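Local coordinates for protein possible thiamine biosynthesis enzyme (Candida albicans, PDB 2X7Q) that probably binds a small solute, perhaps connected with thiamine metabolism, having the fold of periplasmic binding proteins, although its function is not established, at residues A[274-278]-A[279-283]; A[83-86]-A[87-90]; A[183-187]-A[188-192]; A[53-56]-A[57-60]. The protein carries 1 engineered substitution. One frame throughout, in Å; residues are numbered along the deposited sequence.

Interaction 1 of 4, residues A[274-278]-A[279-283]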
loop_
_atom_site.group_PDB
_atom_site.type_symbol
_atom_site.label_atom_id
_atom_site.label_comp_id
_atom_site.label_asym_id
_atom_site.label_seq_id
_atom_site.Cartn_x
_atom_site.Cartn_y
_atom_site.Cartn_z
ATOM N N ASP A 274 -10.329 7.985 9.171
ATOM C CA ASP A 274 -9.818 8.355 10.483
ATOM C C ASP A 274 -8.597 9.260 10.344
ATOM O O ASP A 274 -7.505 8.799 10.018
ATOM C CB ASP A 274 -9.472 7.108 11.297
ATOM C CG ASP A 274 -9.140 7.429 12.740
ATOM O OD1 ASP A 274 -9.119 8.627 13.097
ATOM O OD2 ASP A 274 -8.908 6.484 13.520
ATOM N N TRP A 275 -8.797 10.549 10.595
ATOM C CA TRP A 275 -7.748 11.548 10.432
ATOM C C TRP A 275 -6.513 11.240 11.274
ATOM O O TRP A 275 -5.386 11.429 10.821
ATOM C CB TRP A 275 -8.291 12.935 10.782
ATOM C CG TRP A 275 -7.377 14.054 10.392
ATOM C CD1 TRP A 275 -6.503 14.725 11.202
ATOM C CD2 TRP A 275 -7.236 14.635 9.087
ATOM N NE1 TRP A 275 -5.834 15.686 10.483
ATOM C CE2 TRP A 275 -6.266 15.649 9.187
ATOM C CE3 TRP A 275 -7.844 14.391 7.852
ATOM C CZ2 TRP A 275 -5.888 16.426 8.088
ATOM C CZ3 TRP A 275 -7.464 15.162 6.768
ATOM C CH2 TRP A 275 -6.496 16.166 6.892
ATOM N N ASP A 276 -6.727 10.756 12.494
ATOM C CA ASP A 276 -5.630 10.484 13.417
ATOM C C ASP A 276 -4.659 9.427 12.890
ATOM O O ASP A 276 -3.446 9.564 13.038
ATOM C CB ASP A 276 -6.173 10.059 14.784
ATOM C CG ASP A 276 -5.071 9.677 15.758
ATOM O OD1 ASP A 276 -4.239 10.547 16.092
ATOM O OD2 ASP A 276 -5.037 8.504 16.188
ATOM N N THR A 277 -5.196 8.376 12.279
ATOM C CA THR A 277 -4.373 7.254 11.834
ATOM C C THR A 277 -3.837 7.427 10.415
ATOM O O THR A 277 -2.716 7.013 10.118
ATOM C CB THR A 277 -5.138 5.915 11.930
ATOM O OG1 THR A 277 -4.262 4.834 11.590
ATOM C CG2 THR A 277 -6.330 5.907 10.986
ATOM N N ILE A 278 -4.634 8.040 9.543
ATOM C CA ILE A 278 -4.239 8.229 8.149
ATOM C C ILE A 278 -3.304 9.424 7.966
ATOM O O ILE A 278 -2.354 9.365 7.183
ATOM C CB ILE A 278 -5.467 8.406 7.231
ATOM C CG1 ILE A 278 -6.289 7.115 7.180
ATOM C CG2 ILE A 278 -5.033 8.811 5.832
ATOM C CD1 ILE A 278 -5.552 5.938 6.577
ATOM N N VAL A 279 -3.572 10.503 8.695
ATOM C CA VAL A 279 -2.802 11.736 8.552
ATOM C C VAL A 279 -1.828 11.981 9.707
ATOM O O VAL A 279 -0.612 12.029 9.508
ATOM C CB VAL A 279 -3.728 12.955 8.422
ATOM C CG1 VAL A 279 -2.914 14.244 8.409
ATOM C CG2 VAL A 279 -4.577 12.835 7.175
ATOM N N VAL A 280 -2.367 12.135 10.913
ATOM C CA VAL A 280 -1.565 12.495 12.081
ATOM C C VAL A 280 -0.384 11.551 12.317
ATOM O O VAL A 280 0.772 11.971 12.267
ATOM C CB VAL A 280 -2.423 12.564 13.363
ATOM C CG1 VAL A 280 -1.547 12.862 14.570
ATOM C CG2 VAL A 280 -3.512 13.609 13.215
ATOM N N LYS A 281 -0.678 10.278 12.568
ATOM C CA LYS A 281 0.362 9.289 12.844
ATOM C C LYS A 281 1.355 9.173 11.687
ATOM O O LYS A 281 2.558 9.033 11.906
ATOM C CB LYS A 281 -0.254 7.918 13.144
ATOM C CG LYS A 281 -1.241 7.902 14.304
ATOM C CD LYS A 281 -1.882 6.529 14.472
ATOM C CE LYS A 281 -1.015 5.585 15.298
ATOM N NZ LYS A 281 -1.105 5.859 16.761
ATOM N N THR A 282 0.847 9.227 10.459
ATOM C CA THR A 282 1.693 9.090 9.276
ATOM C C THR A 282 2.722 10.215 9.178
ATOM O O THR A 282 3.914 9.963 8.996
ATOM C CB THR A 282 0.861 9.049 7.979
ATOM O OG1 THR A 282 -0.077 7.968 8.043
ATOM C CG2 THR A 282 1.765 8.859 6.771
ATOM N N LYS A 283 2.256 11.454 9.310
ATOM C CA LYS A 283 3.124 12.624 9.190
ATOM C C LYS A 283 4.110 12.714 10.354
ATOM O O LYS A 283 5.288 13.013 10.159
ATOM C CB LYS A 283 2.294 13.910 9.112
ATOM C CG LYS A 283 1.743 14.367 10.459
ATOM C CD LYS A 283 0.892 15.625 10.348
ATOM C CE LYS A 283 0.463 16.111 11.725
ATOM N NZ LYS A 283 -0.905 16.688 11.730
#
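Trp275 and Val279 meet because Trp275 CG and Val279 CG1 both lie opposite their own backbone N: chi1 of -169° swings the indole forward along the helix, toward the next turn, and chi1 of 175° turns both valine methyls to the ring. The place is the N-terminal turn of helix 275-289, begun at the N-cap by Asp274, whose OD1 accepts from Asp276 N at 3.3 Å, met from above the carboxylate plane. Val279 CG2 sits over one face of the six-membered ring, 3.5 Å from its centroid and only 5° off the normal, a CH-pi contact, while CG1 reaches CE2 and CZ2. Val280 CG2 comes to Trp275 CD1 at 3.8 Å, the two side chains crossing at about a right angle. The same tryptophan also holds the backbone: its O accepts from Val279 N and from Val280 N, at 2.9 and 3.1 Å, so that the alpha-type bond is joined by one a residue longer. Asp276 O takes Lys281 N in the same wide manner, and the turn is locally pi-type. Lys281 folds back at its third and fourth torsions, bringing CD to 3.7 Å from Thr277 CA; its NZ does not touch Asp276 OD2, though the opposite charges may attract weakly. Lys309 adds a cation-pi contact to the indole, helix 296-306 packs on Trp275 and Val279, and Ile278 faces helix 74-82. Within the turn, Thr282 OG1 donates to Ile278 O at 2.8 Å, from well above the carbonyl plane.

Interaction 2 of 4, residues A[83-86]-A[87-90]; sequences KGNE and NIHV
Asn87 OD1 is gripped twice: it accepts from Ser209 OG and, at 3.2 Å, from a water that also donates to Glu86 OE2 at 2.8 Å. The water thus ties together two side chains lying side by side and pointing the same way, their carboxylate and amide planes 30° apart. Behind them runs a type I beta turn from Asn85 to Ile88, closed by a weak bond from Ile88 N to Asn85 O of 3.4 Å. A second, side-chain bond braces it as an Asx turn: Asn85 CG lies opposite its backbone N (chi1 -168°), which carries OD1 forward to accept from Asn87 N at 3.1 Å. The other end of that amide, ND2, donates to Asp80 OD2 and passes 3.3 Å from Ile88 CG1, so the isoleucine lies against a polar group already satisfied. Glu86 points outward, its side chain about 3 Å from a bound calcium ion. Just before the turn, Gly84 with positive phi ends helix 74-82 in a Schellman motif. The contact is therefore the connection from helix 74-82 to edge strand 88-95, with Ile88 packed against helices 55-63 and 74-82 and His89 against helix 209-214.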
loop_
_atom_site.group_PDB
_atom_site.type_symbol
_atom_site.label_atom_id
_atom_site.label_comp_id
_atom_site.label_asym_id
_atom_site.label_seq_id
_atom_site.Cartn_x
_atom_site.Cartn_y
_atom_site.Cartn_z
ATOM N N LYS A 83 4.923 16.425 0.011
ATOM C CA LYS A 83 6.088 16.877 -0.741
ATOM C C LYS A 83 5.708 17.897 -1.815
ATOM O O LYS A 83 6.576 18.438 -2.500
ATOM C CB LYS A 83 6.836 15.687 -1.355
ATOM C CG LYS A 83 7.617 14.849 -0.342
ATOM C CD LYS A 83 8.143 13.563 -0.973
ATOM C CE LYS A 83 9.000 12.757 -0.002
ATOM N NZ LYS A 83 10.238 13.479 0.395
ATOM N N GLY A 84 4.411 18.158 -1.959
ATOM C CA GLY A 84 3.947 19.207 -2.850
ATOM C C GLY A 84 3.152 18.760 -4.064
ATOM O O GLY A 84 3.053 19.498 -5.046
ATOM N N ASN A 85 2.584 17.561 -4.013
ATOM C CA ASN A 85 1.718 17.106 -5.096
ATOM C C ASN A 85 0.256 17.422 -4.792
ATOM O O ASN A 85 -0.460 16.599 -4.227
ATOM C CB ASN A 85 1.907 15.612 -5.373
ATOM C CG ASN A 85 1.253 15.175 -6.671
ATOM O OD1 ASN A 85 0.378 15.859 -7.203
ATOM N ND2 ASN A 85 1.677 14.030 -7.188
ATOM N N GLU A 86 -0.174 18.621 -5.171
ATOM C CA GLU A 86 -1.516 19.096 -4.854
ATOM C C GLU A 86 -2.570 18.508 -5.784
ATOM O O GLU A 86 -3.747 18.852 -5.690
ATOM C CB GLU A 86 -1.572 20.627 -4.893
ATOM C CG GLU A 86 -1.641 21.231 -6.291
ATOM C CD GLU A 86 -0.283 21.356 -6.960
ATOM O OE1 GLU A 86 0.658 20.651 -6.547
ATOM O OE2 GLU A 86 -0.162 22.155 -7.912
ATOM N N ASN A 87 -2.146 17.617 -6.674
ATOM C CA ASN A 87 -3.067 16.977 -7.606
ATOM C C ASN A 87 -3.376 15.535 -7.222
ATOM O O ASN A 87 -3.960 14.785 -8.003
ATOM C CB ASN A 87 -2.536 17.064 -9.038
ATOM C CG ASN A 87 -2.586 18.477 -9.589
ATOM O OD1 ASN A 87 -3.495 19.246 -9.274
ATOM N ND2 ASN A 87 -1.607 18.827 -10.414
ATOM N N ILE A 88 -2.983 15.158 -6.010
ATOM C CA ILE A 88 -3.299 13.839 -5.473
ATOM C C ILE A 88 -4.254 13.973 -4.292
ATOM O O ILE A 88 -4.014 14.759 -3.375
ATOM C CB ILE A 88 -2.031 13.093 -5.016
ATOM C CG1 ILE A 88 -1.152 12.750 -6.221
ATOM C CG2 ILE A 88 -2.401 11.826 -4.265
ATOM C CD1 ILE A 88 -1.797 11.780 -7.188
ATOM N N HIS A 89 -5.338 13.203 -4.321
ATOM C CA HIS A 89 -6.344 13.262 -3.267
ATOM C C HIS A 89 -6.591 11.900 -2.626
ATOM O O HIS A 89 -6.880 10.920 -3.314
ATOM C CB HIS A 89 -7.659 13.824 -3.813
ATOM C CG HIS A 89 -7.619 15.292 -4.097
ATOM N ND1 HIS A 89 -7.094 15.813 -5.262
ATOM C CD2 HIS A 89 -8.045 16.353 -3.372
ATOM C CE1 HIS A 89 -7.197 17.128 -5.239
ATOM N NE2 HIS A 89 -7.770 17.483 -4.102
ATOM N N VAL A 90 -6.475 11.849 -1.302
ATOM C CA VAL A 90 -6.806 10.645 -0.551
ATOM C C VAL A 90 -8.279 10.679 -0.158
ATOM O O VAL A 90 -8.686 11.474 0.690
ATOM C CB VAL A 90 -5.944 10.508 0.718
ATOM C CG1 VAL A 90 -6.360 9.280 1.513
ATOM C CG2 VAL A 90 -4.468 10.437 0.352
HETATM O O HOH W 1 -2.398 22.197 -9.633
#

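Interaction 3 of 4, residues A[183-187]-A[188-192]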
loop_
_atom_site.group_PDB
_atom_site.type_symbol
_atom_site.label_atom_id
_atom_site.label_comp_id
_atom_site.label_asym_id
_atom_site.label_seq_id
_atom_site.Cartn_x
_atom_site.Cartn_y
_atom_site.Cartn_z
ATOM N N LYS A 183 6.860 -17.353 2.026
ATOM C CA LYS A 183 7.180 -18.470 1.145
ATOM C C LYS A 183 8.684 -18.710 1.069
ATOM O O LYS A 183 9.138 -19.854 1.053
ATOM C CB LYS A 183 6.631 -18.223 -0.263
ATOM C CG LYS A 183 7.166 -19.197 -1.307
ATOM C CD LYS A 183 6.714 -18.810 -2.710
ATOM C CE LYS A 183 7.313 -19.723 -3.767
ATOM N NZ LYS A 183 6.864 -19.369 -5.138
ATOM N N TYR A 184 9.454 -17.628 1.028
ATOM C CA TYR A 184 10.897 -17.729 0.842
ATOM C C TYR A 184 11.653 -17.909 2.156
ATOM O O TYR A 184 12.855 -18.163 2.154
ATOM C CB TYR A 184 11.422 -16.525 0.054
ATOM C CG TYR A 184 10.818 -16.423 -1.327
ATOM C CD1 TYR A 184 11.347 -17.142 -2.393
ATOM C CD2 TYR A 184 9.707 -15.625 -1.563
ATOM C CE1 TYR A 184 10.791 -17.056 -3.656
ATOM C CE2 TYR A 184 9.144 -15.532 -2.822
ATOM C CZ TYR A 184 9.690 -16.249 -3.865
ATOM O OH TYR A 184 9.136 -16.163 -5.121
ATOM N N TYR A 185 10.947 -17.781 3.273
ATOM C CA TYR A 185 11.518 -18.134 4.566
ATOM C C TYR A 185 11.444 -19.645 4.740
ATOM O O TYR A 185 12.369 -20.272 5.255
ATOM C CB TYR A 185 10.761 -17.460 5.709
ATOM C CG TYR A 185 10.927 -15.959 5.791
ATOM C CD1 TYR A 185 12.161 -15.360 5.575
ATOM C CD2 TYR A 185 9.849 -15.144 6.111
ATOM C CE1 TYR A 185 12.312 -13.987 5.661
ATOM C CE2 TYR A 185 9.990 -13.774 6.199
ATOM C CZ TYR A 185 11.223 -13.201 5.975
ATOM O OH TYR A 185 11.365 -11.836 6.065
ATOM N N ASP A 186 10.331 -20.225 4.299
ATOM C CA ASP A 186 10.077 -21.651 4.475
ATOM C C ASP A 186 10.964 -22.525 3.589
ATOM O O ASP A 186 11.371 -23.612 3.995
ATOM C CB ASP A 186 8.597 -21.964 4.233
ATOM C CG ASP A 186 7.696 -21.364 5.293
ATOM O OD1 ASP A 186 8.207 -21.006 6.374
ATOM O OD2 ASP A 186 6.477 -21.251 5.048
ATOM N N ASN A 187 11.260 -22.051 2.382
ATOM C CA ASN A 187 12.174 -22.770 1.498
ATOM C C ASN A 187 13.622 -22.353 1.745
ATOM O O ASN A 187 14.532 -22.763 1.025
ATOM C CB ASN A 187 11.790 -22.592 0.024
ATOM C CG ASN A 187 11.916 -21.157 -0.447
ATOM O OD1 ASN A 187 12.445 -20.298 0.258
ATOM N ND2 ASN A 187 11.432 -20.893 -1.652
ATOM N N HIS A 188 13.815 -21.521 2.765
ATOM C CA HIS A 188 15.143 -21.145 3.239
ATOM C C HIS A 188 15.992 -20.414 2.201
ATOM O O HIS A 188 17.219 -20.473 2.248
ATOM C CB HIS A 188 15.887 -22.377 3.764
ATOM C CG HIS A 188 15.163 -23.098 4.858
ATOM N ND1 HIS A 188 15.211 -22.696 6.176
ATOM C CD2 HIS A 188 14.372 -24.198 4.830
ATOM C CE1 HIS A 188 14.483 -23.517 6.912
ATOM N NE2 HIS A 188 13.964 -24.437 6.121
ATOM N N GLU A 189 15.340 -19.721 1.272
ATOM C CA GLU A 189 16.060 -18.896 0.307
ATOM C C GLU A 189 16.546 -17.619 0.980
ATOM O O GLU A 189 17.670 -17.170 0.752
ATOM C CB GLU A 189 15.180 -18.560 -0.898
ATOM C CG GLU A 189 15.851 -17.641 -1.910
ATOM C CD GLU A 189 15.020 -17.438 -3.163
ATOM O OE1 GLU A 189 14.176 -18.307 -3.464
ATOM O OE2 GLU A 189 15.224 -16.420 -3.857
ATOM N N ILE A 190 15.688 -17.043 1.815
ATOM C CA ILE A 190 16.051 -15.873 2.604
ATOM C C ILE A 190 15.857 -16.150 4.092
ATOM O O ILE A 190 15.466 -17.251 4.485
ATOM C CB ILE A 190 15.245 -14.629 2.194
ATOM C CG1 ILE A 190 13.744 -14.912 2.270
ATOM C CG2 ILE A 190 15.634 -14.178 0.796
ATOM C CD1 ILE A 190 12.880 -13.745 1.843
ATOM N N LYS A 191 16.128 -15.145 4.918
ATOM C CA LYS A 191 16.118 -15.323 6.365
ATOM C C LYS A 191 15.639 -14.068 7.086
ATOM O O LYS A 191 16.205 -12.990 6.914
ATOM C CB LYS A 191 17.516 -15.708 6.845
ATOM C CG LYS A 191 17.691 -15.737 8.348
ATOM C CD LYS A 191 19.084 -16.234 8.700
ATOM C CE LYS A 191 20.136 -15.580 7.819
ATOM N NZ LYS A 191 21.495 -16.134 8.049
ATOM N N GLN A 192 14.591 -14.218 7.892
ATOM C CA GLN A 192 14.025 -13.091 8.626
ATOM C C GLN A 192 14.871 -12.733 9.841
ATOM O O GLN A 192 15.298 -13.611 10.592
ATOM C CB GLN A 192 12.592 -13.397 9.067
ATOM C CG GLN A 192 11.973 -12.321 9.945
ATOM C CD GLN A 192 10.580 -12.681 10.415
ATOM O OE1 GLN A 192 10.272 -12.593 11.603
ATOM N NE2 GLN A 192 9.730 -13.088 9.483
#
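A backbone bond from Ile190 N to Tyr184 O closes the end of helix 178-186, at 3.1 Å and almost straight at 178°. The same oxygen takes a weak bond from Glu189 N, and His188 N, where phi turns positive, bonds weakly to Tyr185 O; these two weak bonds make a Schellman motif, to which the Ile190 bond is added. Asn187 has CG between N and the carbonyl carbon (chi1 65°), which folds OD1 back to accept from Glu189 N, at 3.1 Å and from above the amide plane, in an Asx turn. The apolar contacts centre on Ile190, whose CG1 touches both tyrosines, 3.6 Å from Tyr184 CB and 3.7 Å from Tyr185 CD1. Gln192 CB lies over one face of Tyr185, 3.7 Å from the centroid, in a CH-pi contact, and the hydroxyl of that ring bonds to Ser104 OG in strand 100-106. Glu189 OE1 meets the edge of Tyr184, 3.2 Å from CD1, with ring and carboxylate planes 81° apart. Glu189 OE2 forms a salt bridge with Arg159, which also makes a cation-pi contact with Tyr184. A carboxylate at the ring edge and a guanidinium on the same ring probably reinforce one another, joining the helix end, the start of strand 190-197 and helix 155-162 by charge as well as packing.

Interaction 4 of 4, residues A[53-56]-A[57-60]; sequences EGSG and RLIN
The backbone turns at Gly54, with positive phi and extended psi, into the first turn of helix 55-63, where Arg57 N bonds weakly to Gly54 O at 3.5 Å and Ile59 N donates to Ser55 O at 3.0 Å. A water bridges the entrance: it donates to Glu53 O at 2.7 Å and accepts a weak bond from Arg57 N, a first-turn N-H that thus has two weak partners. Outside this turn Glu53 and Arg57 form a salt bridge four residues apart, OE1 to NH1 at 3.3 Å, itself a weak hydrogen bond. The two side chains cross at a slant, with the carboxylate and guanidinium planes 48° apart. Glu53 reaches it with a nearly eclipsed first torsion (chi1 -13°) and a bend at the second. Arg57 runs extended from CG to NE, and Glu53 OE2 comes close to the aliphatic part, 3.0 Å from Arg57 CD, a tight contact that, like chi1, leaves the exact placing of this exposed glutamate somewhat doubtful. On the inner side Leu58 folds back over the start of the helix, CG 3.5 Å from Gly54 O and CD1 3.5 Å from Ser55 CA. Asn60, one turn on from Gly56, rests its amide over Gly56 O. Ser55 OG bonds to Leu73 N, at the end of strand 69-73. The helix forms the beta-alpha-beta crossover between parallel strands 46-50 and 69-73, which flank strand 17-21; Leu58 packs on Ile22 and Val51, and Ile59 on Phe77 and Asp80 of helix 74-82.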
loop_
_atom_site.group_PDB
_atom_site.type_symbol
_atom_site.label_atom_id
_atom_site.label_comp_id
_atom_site.label_asym_id
_atom_site.label_seq_id
_atom_site.Cartn_x
_atom_site.Cartn_y
_atom_site.Cartn_z
ATOM N N GLU A 53 4.290 -3.548 -9.522
ATOM C CA GLU A 53 5.475 -2.933 -8.914
ATOM C C GLU A 53 5.181 -1.834 -7.893
ATOM O O GLU A 53 6.028 -0.975 -7.642
ATOM C CB GLU A 53 6.434 -2.401 -9.986
ATOM C CG GLU A 53 6.145 -2.879 -11.395
ATOM C CD GLU A 53 5.135 -2.004 -12.097
ATOM O OE1 GLU A 53 4.402 -2.512 -12.967
ATOM O OE2 GLU A 53 5.073 -0.801 -11.774
ATOM N N GLY A 54 3.987 -1.863 -7.307
ATOM C CA GLY A 54 3.680 -1.009 -6.172
ATOM C C GLY A 54 3.111 0.377 -6.432
ATOM O O GLY A 54 2.804 0.747 -7.568
ATOM N N SER A 55 2.985 1.146 -5.352
ATOM C CA SER A 55 2.330 2.451 -5.372
ATOM C C SER A 55 3.114 3.502 -6.152
ATOM O O SER A 55 2.546 4.489 -6.621
ATOM C CB SER A 55 2.092 2.947 -3.941
ATOM O OG SER A 55 1.314 2.025 -3.198
ATOM N N GLY A 56 4.419 3.289 -6.277
ATOM C CA GLY A 56 5.270 4.207 -7.010
ATOM C C GLY A 56 4.723 4.503 -8.393
ATOM O O GLY A 56 4.670 5.658 -8.815
ATOM N N ARG A 57 4.307 3.454 -9.096
ATOM C CA ARG A 57 3.766 3.600 -10.442
ATOM C C ARG A 57 2.324 4.088 -10.383
ATOM O O ARG A 57 1.854 4.774 -11.291
ATOM C CB ARG A 57 3.840 2.272 -11.202
ATOM C CG ARG A 57 3.522 2.390 -12.690
ATOM C CD ARG A 57 3.280 1.030 -13.332
ATOM N NE ARG A 57 3.092 1.138 -14.777
ATOM C CZ ARG A 57 2.668 0.147 -15.556
ATOM N NH1 ARG A 57 2.373 -1.038 -15.036
ATOM N NH2 ARG A 57 2.529 0.340 -16.860
ATOM N N LEU A 58 1.626 3.726 -9.312
ATOM C CA LEU A 58 0.255 4.174 -9.095
ATOM C C LEU A 58 0.160 5.695 -9.136
ATOM O O LEU A 58 -0.716 6.252 -9.796
ATOM C CB LEU A 58 -0.278 3.654 -7.757
ATOM C CG LEU A 58 -0.402 2.137 -7.597
ATOM C CD1 LEU A 58 -1.017 1.788 -6.248
ATOM C CD2 LEU A 58 -1.226 1.550 -8.727
ATOM N N ILE A 59 1.067 6.363 -8.429
ATOM C CA ILE A 59 1.088 7.821 -8.403
ATOM C C ILE A 59 1.419 8.390 -9.783
ATOM O O ILE A 59 0.839 9.390 -10.207
ATOM C CB ILE A 59 2.093 8.362 -7.367
ATOM C CG1 ILE A 59 1.740 7.866 -5.964
ATOM C CG2 ILE A 59 2.124 9.883 -7.399
ATOM C CD1 ILE A 59 2.696 8.337 -4.890
ATOM N N ASN A 60 2.357 7.750 -10.476
ATOM C CA ASN A 60 2.724 8.163 -11.824
ATOM C C ASN A 60 1.542 8.063 -12.786
ATOM O O ASN A 60 1.341 8.931 -13.634
ATOM C CB ASN A 60 3.899 7.330 -12.344
ATOM C CG ASN A 60 5.191 7.627 -11.617
ATOM O OD1 ASN A 60 5.297 8.621 -10.901
ATOM N ND2 ASN A 60 6.185 6.767 -11.801
HETATM O O HOH W 2 6.353 1.597 -8.504
#

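Along the chain the order is interaction 4, interaction 2, interaction 3 and interaction 1. Three of them gather around the five-stranded sheet that holds strands 17-21, 46-50 and 69-73: interactions 2 and 4 have centres about 14 Å apart and touch where Asn85 ND2 meets Ile59 CG2 at 4.2 Å, and interaction 1 lies about 16 Å from interaction 2, centre to centre. Helix 74-82 is their common neighbour. Interaction 3 belongs to the second sheet, with strand 190-197 at its edge, about 38 Å from interaction 2 between centres and across the middle of the chain. The contacts thus sample both lobes of the periplasmic-binding-protein fold, chiefly at helix starts and ends.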